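Local coordinates for D,D-dipeptidase/D,D-carboxypeptidase (Enterococcus faecalis, PDB 4MUQ), which is a zinc-dependent D,D-peptidase of vancomycin resistance that probably hydrolyses D-Ala-D-Ala and removes D-alanine from the ends of peptides, at residues Asn17-Asn22 against Gly239-Gly244; Arg97-Leu102 against Ser163-His168; Tyr146-Arg151 against Phe169-Tyr174. One frame throughout, in Å; residues are numbered along the deposited sequence.

In the fold
The three contacts lie in a single chain. Residues 17-22 come first and 239-244 last, so contact 1 brackets the rest; between them the segments of contacts 2 and 3 alternate in the order 97-102, 146-151, 163-168, 169-174. Contact 3 pairs strands 148-150 and 168-171 at the edge of a four-stranded antiparallel sheet, and H168, which starts the second strand, belongs to contact 2 and binds zinc. Contact 1 touches contact 3 through R170, whose NH2 is hydrogen-bonded to the carbonyls of N17 and L19; their centres are about 14 Å apart. Contacts 1 and 2, centres about 19 Å apart, do not touch. This strand pair thus lies between the active site and the junction to the C-terminal sheet.

Contact 1. Residues Asn17-Asn22 against Gly239-Gly244; sequences NLLLVN and GNNIDG. With PE3 (3,6,9,12,15,18,21,24,27,30,33,36,39-tridecaoxahentetracontane-1,41-diol), chain H.
L20 is gripped at both ends of its backbone by the turn 239-244. Its N donates to N240 O (3.0 Å, N-H...O angle 169°), and its O accepts from N241 ND2 at 2.9 Å. In both bonds the donor stands above the plane of the accepting carbonyl, whereas L20 O lies close to the amide plane of N241. In N241, chi1 of -153° sets CG anti to the backbone N, and ND2 beyond it meets L20 O; ND2 is also hydrogen-bonded to P26 O.

The turn is braced from within. N240 OD1 accepts from the backbone N of I242, D243 and G244, an Asx turn and Asx motif; D243 N, 2.9 Å from N240 OD1, lies in the carbonyl plane on a lone pair. N240 ND2 returns a bond to D243 OD1.

Apolar contacts flank this. L19 CD2 reaches N241 CB at 3.7 Å, the two side chains crossing at about a right angle, while L20 CD2 meets I242 CD1 at 3.8 Å. Helix 187-194 packs on L20 and I242 through T191. The chemistry implies a buried polar join: one backbone and one side-chain hydrogen bond tie the 17-22 loop to a self-braced hairpin turn.

Contact 2. Residues Arg97-Leu102 against Ser163-His168; sequences RKYVAL and SHEPWH. With ZN (zinc ion), chain B; LY0 ((2R)-3-[(R)-[(1R)-1-aminoethyl](hydroxy)phosphoryl]-2-methylpropanoic acid), chain C; 2D8 ((2R)-3-[(R)-[(1S)-1-aminoethyl](hydroxy)phosphoryl]-2-methylpropanoic acid), chain D; EDO (1,2-ethanediol), chain E.
S163 N donates to K98 O at 2.9 Å, in the carbonyl plane and with an N-H...O angle of 166°; this is the direct hydrogen bond between the two segments. A water extends the polar join, lying at the edge of the Y99 ring and bonded to both Y99 OH and H164 O. Beside K98 and S163, a 1,2-ethanediol, probably from the crystallisation liquor, bonds through O2 to S163 OG and K98 NZ.

The packing centres on Y99. S163 CB sits over one ring face, 3.8 Å from the centroid and 26° off the normal, a CH-pi contact displaced toward the CZ rim. E165 OE2 approaches the ring edge, 3.7 Å from Y99 CD1, with ring and carboxylate planes only 18° apart. W167 CH2 lies obliquely to the Y99 ring.

Ligand bonds come from both segments. A101 N donates to carboxylate O62 of the phosphinate inhibitor, modelled as two stereoisomers, at 2.9 Å. W167 NE1 meets phosphinate oxygen O32 in the indole plane at 2.9 Å, and E165 OE1 is 2.8 Å from the same O32. That oxygen and the other phosphinate oxygen, O31, also bind zinc, as does H168 ND1 at 2.1 Å; H108 and D115 complete the protein ligands, and E107 accepts from H168 NE2.

The contact lines part of the pocket, between the end of helix 93-99 and the loop leading from helix 157-160 into strand 168-171. V100 packs on helix 77-91, and W167 on D115 of strand 113-118.

Contact 3. Residues Tyr146-Arg151 against Phe169-Tyr174; sequences YGFTQR and FRYVGY
F169 and G147 bury the most surface here, with F148 and R170 just behind, and each meets the opposing segment differently. The F169 ring lies against Q150: CE1 at its rim is 3.7 Å from Q150 CB, while Q150 CG lies over one ring face. Its aromatic partners, outside the two segments, are F139, edge-to-face, and F130.

G147 O takes two backbone bonds, from V172 N at 2.8 Å, nearly in line with the carbonyl, and from G173 N at 3.0 Å on an in-plane lone pair. G147 itself has phi 116°, and a CB there would clash with Y171 CE1, so glycine suits both its backbone and its packing.

F148 presents its ring face to Y171: Y171 CB stands over it, 4.0 Å from the centroid, and the Y171 ring turns its edge to the same ring in a T-shaped stack, planes at 71°. Beyond, a water joins Y171 OH, Y146 O and Y174 N.

On the opposite sheet face are T149 and R170, a hydrogen-bonded pair: T149 N to R170 O and R170 N to T149 O, both 2.9 Å. R151 and R170 run side by side, and both form salt bridges with E107, which probably offsets their like charges. Strands 148-150 and 169-171, whose N-to-C directions make 150°, form the antiparallel edge pair of the Hedgehog/DD-peptidase sheet, continuing from zinc-binding H168.

Contact 1. Residues Asn17-Asn22 against Gly239-Gly244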
loop_
_atom_site.group_PDB
_atom_site.type_symbol
_atom_site.label_atom_id
_atom_site.label_comp_id
_atom_site.label_asym_id
_atom_site.label_seq_id
_atom_site.Cartn_x
_atom_site.Cartn_y
_atom_site.Cartn_z
ATOM N N ASN A 17 7.509 -0.803 -1.795
ATOM C CA ASN A 17 6.283 -0.931 -0.999
ATOM C C ASN A 17 5.658 0.391 -0.587
ATOM O O ASN A 17 4.477 0.438 -0.231
ATOM C CB ASN A 17 6.525 -1.710 0.299
ATOM C CG ASN A 17 6.786 -3.181 0.079
ATOM O OD1 ASN A 17 6.477 -3.736 -0.972
ATOM N ND2 ASN A 17 7.329 -3.833 1.104
ATOM N N LEU A 18 6.457 1.458 -0.587
ATOM C CA LEU A 18 5.997 2.741 -0.056
ATOM C C LEU A 18 5.707 3.804 -1.112
ATOM O O LEU A 18 5.632 4.994 -0.794
ATOM C CB LEU A 18 6.980 3.272 0.989
ATOM C CG LEU A 18 6.945 2.517 2.318
ATOM C CD1 LEU A 18 8.194 2.778 3.139
ATOM C CD2 LEU A 18 5.709 2.960 3.095
ATOM N N LEU A 19 5.504 3.392 -2.361
ATOM C CA LEU A 19 5.159 4.358 -3.391
ATOM C C LEU A 19 3.900 5.121 -3.033
ATOM O O LEU A 19 2.858 4.519 -2.736
ATOM C CB LEU A 19 4.903 3.660 -4.731
ATOM C CG LEU A 19 6.082 2.889 -5.308
ATOM C CD1 LEU A 19 5.644 2.183 -6.576
ATOM C CD2 LEU A 19 7.285 3.813 -5.576
ATOM N N LEU A 20 3.963 6.443 -3.115
ATOM C CA LEU A 20 2.751 7.243 -3.041
ATOM C C LEU A 20 2.214 7.464 -4.451
ATOM O O LEU A 20 2.825 8.183 -5.251
ATOM C CB LEU A 20 3.037 8.585 -2.370
ATOM C CG LEU A 20 1.830 9.526 -2.284
ATOM C CD1 LEU A 20 0.681 8.884 -1.506
ATOM C CD2 LEU A 20 2.223 10.823 -1.631
ATOM N N VAL A 21 1.088 6.825 -4.768
ATOM C CA VAL A 21 0.484 6.899 -6.096
ATOM C C VAL A 21 -0.868 7.573 -5.945
ATOM O O VAL A 21 -1.741 7.073 -5.228
ATOM C CB VAL A 21 0.274 5.500 -6.701
ATOM C CG1 VAL A 21 -0.366 5.597 -8.087
ATOM C CG2 VAL A 21 1.605 4.762 -6.786
ATOM N N ASN A 22 -1.020 8.745 -6.543
ATOM C CA ASN A 22 -2.267 9.499 -6.430
ATOM C C ASN A 22 -2.376 10.454 -7.616
ATOM O O ASN A 22 -1.592 10.345 -8.573
ATOM C CB ASN A 22 -2.397 10.178 -5.050
ATOM C CG ASN A 22 -1.388 11.292 -4.825
ATOM O OD1 ASN A 22 -0.778 11.803 -5.767
ATOM N ND2 ASN A 22 -1.228 11.689 -3.576
ATOM N N GLY A 239 11.407 3.258 -2.849
ATOM C CA GLY A 239 11.168 4.619 -3.291
ATOM C C GLY A 239 9.860 5.139 -2.704
ATOM O O GLY A 239 8.978 4.349 -2.290
ATOM N N ASN A 240 9.692 6.459 -2.691
ATOM C CA ASN A 240 8.409 7.026 -2.281
ATOM C C ASN A 240 7.560 7.517 -3.455
ATOM O O ASN A 240 6.472 8.071 -3.260
ATOM C CB ASN A 240 8.565 8.111 -1.214
ATOM C CG ASN A 240 9.286 9.358 -1.716
ATOM O OD1 ASN A 240 9.596 9.504 -2.909
ATOM N ND2 ASN A 240 9.559 10.276 -0.792
ATOM N N ASN A 241 8.082 7.304 -4.662
ATOM C CA ASN A 241 7.427 7.664 -5.926
ATOM C C ASN A 241 7.535 9.142 -6.276
ATOM O O ASN A 241 6.931 9.608 -7.245
ATOM C CB ASN A 241 5.946 7.228 -5.968
ATOM C CG ASN A 241 5.462 6.976 -7.376
ATOM O OD1 ASN A 241 6.199 6.452 -8.217
ATOM N ND2 ASN A 241 4.207 7.352 -7.653
ATOM N N ILE A 242 8.328 9.877 -5.500
ATOM C CA ILE A 242 8.377 11.326 -5.661
ATOM C C ILE A 242 9.802 11.870 -5.728
ATOM O O ILE A 242 10.200 12.495 -6.711
ATOM C CB ILE A 242 7.651 12.047 -4.497
ATOM C CG1 ILE A 242 6.246 11.486 -4.284
ATOM C CG2 ILE A 242 7.607 13.554 -4.745
ATOM C CD1 ILE A 242 5.550 12.077 -3.062
ATOM N N ASP A 243 10.578 11.627 -4.679
ATOM C CA ASP A 243 11.824 12.355 -4.541
ATOM C C ASP A 243 12.911 11.630 -3.777
ATOM O O ASP A 243 13.974 12.193 -3.584
ATOM C CB ASP A 243 11.557 13.729 -3.899
ATOM C CG ASP A 243 10.794 13.626 -2.575
ATOM O OD1 ASP A 243 10.975 12.625 -1.853
ATOM O OD2 ASP A 243 10.025 14.563 -2.253
ATOM N N GLY A 244 12.674 10.405 -3.329
ATOM C CA GLY A 244 13.686 9.737 -2.529
ATOM C C GLY A 244 13.296 8.356 -2.044
ATOM O O GLY A 244 12.364 7.708 -2.567
HETATM O O43 PE3 H . -3.225 18.776 -4.218
HETATM C C42 PE3 H . -3.658 17.485 -3.780
HETATM C C41 PE3 H . -5.156 17.251 -4.044
HETATM O O40 PE3 H . -5.448 15.912 -3.576
HETATM C C39 PE3 H . -4.542 15.134 -4.359
HETATM C C38 PE3 H . -4.436 13.658 -4.191
HETATM O O37 PE3 H . -3.417 13.379 -5.157
#

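Contact 2. Residues Arg97-Leu102 against Ser163-His168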
loop_
_atom_site.group_PDB
_atom_site.type_symbol
_atom_site.label_atom_id
_atom_site.label_comp_id
_atom_site.label_asym_id
_atom_site.label_seq_id
_atom_site.Cartn_x
_atom_site.Cartn_y
_atom_site.Cartn_z
ATOM N N ARG A 97 -14.752 10.845 -10.708
ATOM C CA ARG A 97 -13.582 11.549 -10.192
ATOM C C ARG A 97 -13.333 11.246 -8.717
ATOM O O ARG A 97 -12.187 11.232 -8.269
ATOM C CB ARG A 97 -13.729 13.052 -10.390
ATOM C CG ARG A 97 -13.372 13.540 -11.779
ATOM C CD ARG A 97 -13.591 15.044 -11.897
ATOM N NE ARG A 97 -12.801 15.812 -10.935
ATOM C CZ ARG A 97 -13.258 16.265 -9.770
ATOM N NH1 ARG A 97 -14.512 16.029 -9.402
ATOM N NH2 ARG A 97 -12.460 16.956 -8.968
ATOM N N LYS A 98 -14.404 10.991 -7.969
ATOM C CA LYS A 98 -14.316 10.737 -6.533
ATOM C C LYS A 98 -14.045 9.284 -6.157
ATOM O O LYS A 98 -13.505 9.005 -5.079
ATOM C CB LYS A 98 -15.593 11.221 -5.836
ATOM C CG LYS A 98 -15.784 12.738 -5.872
ATOM C CD LYS A 98 -17.084 13.161 -5.188
ATOM C CE LYS A 98 -17.165 14.675 -5.033
ATOM N NZ LYS A 98 -16.228 15.141 -3.972
ATOM N N TYR A 99 -14.425 8.356 -7.019
ATOM C CA TYR A 99 -14.366 6.932 -6.692
ATOM C C TYR A 99 -13.532 6.061 -7.629
ATOM O O TYR A 99 -13.477 4.836 -7.455
ATOM C CB TYR A 99 -15.784 6.355 -6.596
ATOM C CG TYR A 99 -16.539 6.817 -5.383
ATOM C CD1 TYR A 99 -16.358 6.193 -4.149
ATOM C CD2 TYR A 99 -17.425 7.887 -5.442
ATOM C CE1 TYR A 99 -17.060 6.612 -3.023
ATOM C CE2 TYR A 99 -18.121 8.321 -4.310
ATOM C CZ TYR A 99 -17.929 7.685 -3.107
ATOM O OH TYR A 99 -18.616 8.114 -2.000
ATOM N N VAL A 100 -12.937 6.650 -8.662
ATOM C CA VAL A 100 -12.095 5.866 -9.554
ATOM C C VAL A 100 -10.816 6.653 -9.825
ATOM O O VAL A 100 -10.872 7.780 -10.318
ATOM C CB VAL A 100 -12.784 5.543 -10.898
ATOM C CG1 VAL A 100 -11.912 4.584 -11.676
ATOM C CG2 VAL A 100 -14.182 4.933 -10.681
ATOM N N ALA A 101 -9.655 6.072 -9.521
ATOM C CA ALA A 101 -8.411 6.745 -9.846
ATOM C C ALA A 101 -8.210 6.878 -11.359
ATOM O O ALA A 101 -8.637 6.022 -12.131
ATOM C CB ALA A 101 -7.229 6.006 -9.231
ATOM N N LEU A 102 -7.584 7.962 -11.774
ATOM C CA LEU A 102 -7.163 8.088 -13.167
ATOM C C LEU A 102 -6.261 6.913 -13.558
ATOM O O LEU A 102 -5.478 6.415 -12.742
ATOM C CB LEU A 102 -6.392 9.388 -13.362
ATOM C CG LEU A 102 -7.160 10.707 -13.272
ATOM C CD1 LEU A 102 -6.179 11.880 -13.183
ATOM C CD2 LEU A 102 -8.064 10.854 -14.473
ATOM N N SER A 163 -12.900 9.855 -2.377
ATOM C CA SER A 163 -13.901 9.757 -1.321
ATOM C C SER A 163 -13.633 8.569 -0.402
ATOM O O SER A 163 -12.928 7.634 -0.753
ATOM C CB SER A 163 -15.284 9.630 -1.944
ATOM O OG SER A 163 -15.684 10.864 -2.503
ATOM N N HIS A 164 -14.201 8.643 0.796
ATOM C CA HIS A 164 -14.218 7.548 1.759
ATOM C C HIS A 164 -14.520 6.207 1.073
ATOM O O HIS A 164 -15.570 6.062 0.439
ATOM C CB HIS A 164 -15.314 7.874 2.771
ATOM C CG HIS A 164 -15.528 6.840 3.830
ATOM N ND1 HIS A 164 -16.717 6.749 4.513
ATOM C CD2 HIS A 164 -14.721 5.875 4.336
ATOM C CE1 HIS A 164 -16.643 5.766 5.397
ATOM N NE2 HIS A 164 -15.439 5.234 5.325
ATOM N N GLU A 165 -13.619 5.236 1.231
ATOM C CA GLU A 165 -13.843 3.877 0.717
ATOM C C GLU A 165 -13.604 2.851 1.820
ATOM O O GLU A 165 -12.473 2.571 2.180
ATOM C CB GLU A 165 -12.952 3.589 -0.489
ATOM C CG GLU A 165 -13.206 4.512 -1.669
ATOM C CD GLU A 165 -12.635 3.969 -2.946
ATOM O OE1 GLU A 165 -11.673 3.170 -2.851
ATOM O OE2 GLU A 165 -13.162 4.339 -4.005
ATOM N N PRO A 166 -14.674 2.286 2.372
ATOM C CA PRO A 166 -14.500 1.269 3.415
ATOM C C PRO A 166 -13.702 0.036 2.974
ATOM O O PRO A 166 -13.126 -0.647 3.829
ATOM C CB PRO A 166 -15.941 0.881 3.746
ATOM C CG PRO A 166 -16.723 2.172 3.524
ATOM C CD PRO A 166 -16.063 2.775 2.295
ATOM N N TRP A 167 -13.650 -0.221 1.667
ATOM C CA TRP A 167 -13.247 -1.534 1.139
ATOM C C TRP A 167 -11.825 -1.649 0.607
ATOM O O TRP A 167 -11.392 -2.761 0.319
ATOM C CB TRP A 167 -14.179 -1.929 -0.009
ATOM C CG TRP A 167 -14.156 -0.904 -1.117
ATOM C CD1 TRP A 167 -13.227 -0.784 -2.117
ATOM C CD2 TRP A 167 -15.092 0.167 -1.312
ATOM N NE1 TRP A 167 -13.531 0.292 -2.916
ATOM C CE2 TRP A 167 -14.673 0.890 -2.448
ATOM C CE3 TRP A 167 -16.241 0.586 -0.629
ATOM C CZ2 TRP A 167 -15.360 2.012 -2.916
ATOM C CZ3 TRP A 167 -16.931 1.702 -1.102
ATOM C CH2 TRP A 167 -16.473 2.409 -2.226
ATOM N N HIS A 168 -11.128 -0.527 0.427
ATOM C CA HIS A 168 -9.846 -0.505 -0.281
ATOM C C HIS A 168 -8.662 -0.472 0.678
ATOM O O HIS A 168 -8.505 0.471 1.468
ATOM C CB HIS A 168 -9.820 0.682 -1.260
ATOM C CG HIS A 168 -8.536 0.834 -2.015
ATOM N ND1 HIS A 168 -8.452 0.687 -3.388
ATOM C CD2 HIS A 168 -7.298 1.181 -1.595
ATOM C CE1 HIS A 168 -7.206 0.917 -3.771
ATOM N NE2 HIS A 168 -6.491 1.226 -2.703
HETATM ZN ZN ZN B . -9.654 -0.321 -4.748
HETATM P P LY0 C . -11.305 1.534 -6.170
HETATM C C1 LY0 C . -12.726 1.508 -8.381
HETATM N N1 LY0 C . -13.895 2.095 -6.443
HETATM C C2 LY0 C . -12.927 1.186 -6.914
HETATM C C4 LY0 C . -10.845 3.270 -6.437
HETATM C C5 LY0 C . -9.371 3.531 -6.383
HETATM C C6 LY0 C . -8.728 3.157 -7.709
HETATM C C7 LY0 C . -9.157 4.995 -6.038
HETATM O O31 LY0 C . -10.243 0.653 -6.867
HETATM O O32 LY0 C . -11.314 1.103 -4.667
HETATM O O61 LY0 C . -7.582 2.741 -7.667
HETATM O O62 LY0 C . -9.354 3.317 -8.743
HETATM C C4 2D8 D . -10.838 3.274 -6.430
HETATM C C5 2D8 D . -9.366 3.533 -6.381
HETATM C C6 2D8 D . -8.727 3.157 -7.709
HETATM C C7 2D8 D . -9.156 4.996 -6.038
HETATM N N1 2D8 D . -13.425 0.009 -6.553
HETATM P P 2D8 D . -11.303 1.540 -6.166
HETATM C C1 2D8 D . -12.753 1.500 -8.362
HETATM C C2 2D8 D . -12.957 1.296 -6.874
HETATM O O31 2D8 D . -10.256 0.655 -6.881
HETATM O O32 2D8 D . -11.315 1.102 -4.666
HETATM O O61 2D8 D . -7.581 2.740 -7.668
HETATM O O62 2D8 D . -9.354 3.317 -8.743
HETATM C C1 EDO E . -12.244 14.536 -2.812
HETATM O O1 EDO E . -12.680 15.027 -4.086
HETATM C C2 EDO E . -12.887 13.174 -2.562
HETATM O O2 EDO E . -14.289 13.271 -2.250
HETATM O O HOH W 1 -18.150 6.758 0.258
#

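Contact 3. Residues Tyr146-Arg151 against Phe169-Tyr174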
loop_
_atom_site.group_PDB
_atom_site.type_symbol
_atom_site.label_atom_id
_atom_site.label_comp_id
_atom_site.label_asym_id
_atom_site.label_seq_id
_atom_site.Cartn_x
_atom_site.Cartn_y
_atom_site.Cartn_z
ATOM N N TYR A 146 -0.046 -6.160 10.255
ATOM C CA TYR A 146 0.514 -7.046 9.235
ATOM C C TYR A 146 1.038 -6.321 8.005
ATOM O O TYR A 146 1.593 -6.953 7.105
ATOM C CB TYR A 146 -0.509 -8.109 8.814
ATOM C CG TYR A 146 -0.785 -9.130 9.892
ATOM C CD1 TYR A 146 -0.121 -10.350 9.898
ATOM C CD2 TYR A 146 -1.697 -8.871 10.910
ATOM C CE1 TYR A 146 -0.358 -11.288 10.884
ATOM C CE2 TYR A 146 -1.940 -9.799 11.902
ATOM C CZ TYR A 146 -1.272 -11.006 11.884
ATOM O OH TYR A 146 -1.510 -11.936 12.872
ATOM N N GLY A 147 0.879 -5.006 7.950
ATOM C CA GLY A 147 1.399 -4.269 6.819
ATOM C C GLY A 147 0.374 -3.561 5.950
ATOM O O GLY A 147 0.746 -2.887 4.988
ATOM N N PHE A 148 -0.909 -3.725 6.269
ATOM C CA PHE A 148 -1.981 -3.106 5.483
ATOM C C PHE A 148 -2.593 -1.884 6.169
ATOM O O PHE A 148 -2.627 -1.800 7.408
ATOM C CB PHE A 148 -3.104 -4.123 5.219
ATOM C CG PHE A 148 -2.909 -4.982 3.991
ATOM C CD1 PHE A 148 -3.260 -4.502 2.728
ATOM C CD2 PHE A 148 -2.420 -6.280 4.100
ATOM C CE1 PHE A 148 -3.115 -5.293 1.608
ATOM C CE2 PHE A 148 -2.274 -7.080 2.969
ATOM C CZ PHE A 148 -2.627 -6.576 1.726
ATOM N N THR A 149 -3.083 -0.943 5.365
ATOM C CA THR A 149 -3.770 0.237 5.879
ATOM C C THR A 149 -5.052 0.457 5.072
ATOM O O THR A 149 -5.078 0.180 3.872
ATOM C CB THR A 149 -2.848 1.497 5.827
ATOM O OG1 THR A 149 -3.420 2.555 6.605
ATOM C CG2 THR A 149 -2.604 1.983 4.392
ATOM N N GLN A 150 -6.106 0.961 5.702
ATOM C CA GLN A 150 -7.270 1.368 4.919
ATOM C C GLN A 150 -6.907 2.700 4.269
ATOM O O GLN A 150 -6.573 3.679 4.945
ATOM C CB GLN A 150 -8.508 1.519 5.782
ATOM C CG GLN A 150 -9.751 1.780 4.949
ATOM C CD GLN A 150 -10.955 2.072 5.793
ATOM O OE1 GLN A 150 -11.096 1.557 6.906
ATOM N NE2 GLN A 150 -11.829 2.923 5.283
ATOM N N ARG A 151 -6.951 2.727 2.952
ATOM C CA ARG A 151 -6.307 3.792 2.196
ATOM C C ARG A 151 -7.027 5.132 2.207
ATOM O O ARG A 151 -6.367 6.188 2.285
ATOM C CB ARG A 151 -6.079 3.318 0.764
ATOM C CG ARG A 151 -5.320 4.297 -0.126
ATOM C CD ARG A 151 -3.918 4.526 0.404
ATOM N NE ARG A 151 -3.138 5.406 -0.468
ATOM C CZ ARG A 151 -3.130 6.734 -0.388
ATOM N NH1 ARG A 151 -3.891 7.364 0.495
ATOM N NH2 ARG A 151 -2.361 7.428 -1.217
ATOM N N PHE A 169 -7.822 -1.503 0.596
ATOM C CA PHE A 169 -6.680 -1.627 1.506
ATOM C C PHE A 169 -5.382 -1.634 0.731
ATOM O O PHE A 169 -5.286 -2.217 -0.344
ATOM C CB PHE A 169 -6.825 -2.889 2.371
ATOM C CG PHE A 169 -7.916 -2.769 3.378
ATOM C CD1 PHE A 169 -7.630 -2.354 4.671
ATOM C CD2 PHE A 169 -9.237 -2.978 3.019
ATOM C CE1 PHE A 169 -8.637 -2.195 5.618
ATOM C CE2 PHE A 169 -10.253 -2.812 3.952
ATOM C CZ PHE A 169 -9.945 -2.419 5.258
ATOM N N ARG A 170 -4.383 -0.965 1.291
ATOM C CA ARG A 170 -3.082 -0.818 0.648
ATOM C C ARG A 170 -1.994 -1.435 1.514
ATOM O O ARG A 170 -1.928 -1.159 2.721
ATOM C CB ARG A 170 -2.800 0.676 0.423
ATOM C CG ARG A 170 -1.336 1.042 0.145
ATOM C CD ARG A 170 -0.795 0.477 -1.154
ATOM N NE ARG A 170 0.652 0.693 -1.184
ATOM C CZ ARG A 170 1.243 1.775 -1.677
ATOM N NH1 ARG A 170 0.531 2.739 -2.243
ATOM N NH2 ARG A 170 2.571 1.887 -1.609
ATOM N N TYR A 171 -1.171 -2.293 0.918
ATOM C CA TYR A 171 -0.011 -2.823 1.620
ATOM C C TYR A 171 1.139 -1.829 1.547
ATOM O O TYR A 171 1.566 -1.449 0.446
ATOM C CB TYR A 171 0.423 -4.141 1.000
ATOM C CG TYR A 171 1.576 -4.793 1.716
ATOM C CD1 TYR A 171 1.358 -5.535 2.859
ATOM C CD2 TYR A 171 2.874 -4.661 1.244
ATOM C CE1 TYR A 171 2.409 -6.141 3.521
ATOM C CE2 TYR A 171 3.937 -5.274 1.892
ATOM C CZ TYR A 171 3.691 -6.009 3.032
ATOM O OH TYR A 171 4.731 -6.621 3.703
ATOM N N VAL A 172 1.648 -1.428 2.716
ATOM C CA VAL A 172 2.862 -0.604 2.812
ATOM C C VAL A 172 3.972 -1.343 3.538
ATOM O O VAL A 172 5.135 -0.924 3.498
ATOM C CB VAL A 172 2.609 0.745 3.514
ATOM C CG1 VAL A 172 1.753 1.646 2.637
ATOM C CG2 VAL A 172 1.969 0.542 4.884
ATOM N N GLY A 173 3.628 -2.440 4.203
ATOM C CA GLY A 173 4.585 -3.190 4.990
ATOM C C GLY A 173 4.633 -2.764 6.446
ATOM O O GLY A 173 4.356 -1.611 6.785
ATOM N N TYR A 174 4.972 -3.712 7.306
ATOM C CA TYR A 174 5.202 -3.437 8.716
ATOM C C TYR A 174 6.627 -2.897 8.856
ATOM O O TYR A 174 7.534 -3.367 8.173
ATOM C CB TYR A 174 5.053 -4.745 9.489
ATOM C CG TYR A 174 5.092 -4.620 10.989
ATOM C CD1 TYR A 174 3.937 -4.318 11.711
ATOM C CD2 TYR A 174 6.271 -4.824 11.689
ATOM C CE1 TYR A 174 3.966 -4.209 13.087
ATOM C CE2 TYR A 174 6.308 -4.719 13.074
ATOM C CZ TYR A 174 5.150 -4.411 13.760
ATOM O OH TYR A 174 5.179 -4.306 15.134
HETATM O O HOH W 2 4.724 -6.588 6.375
#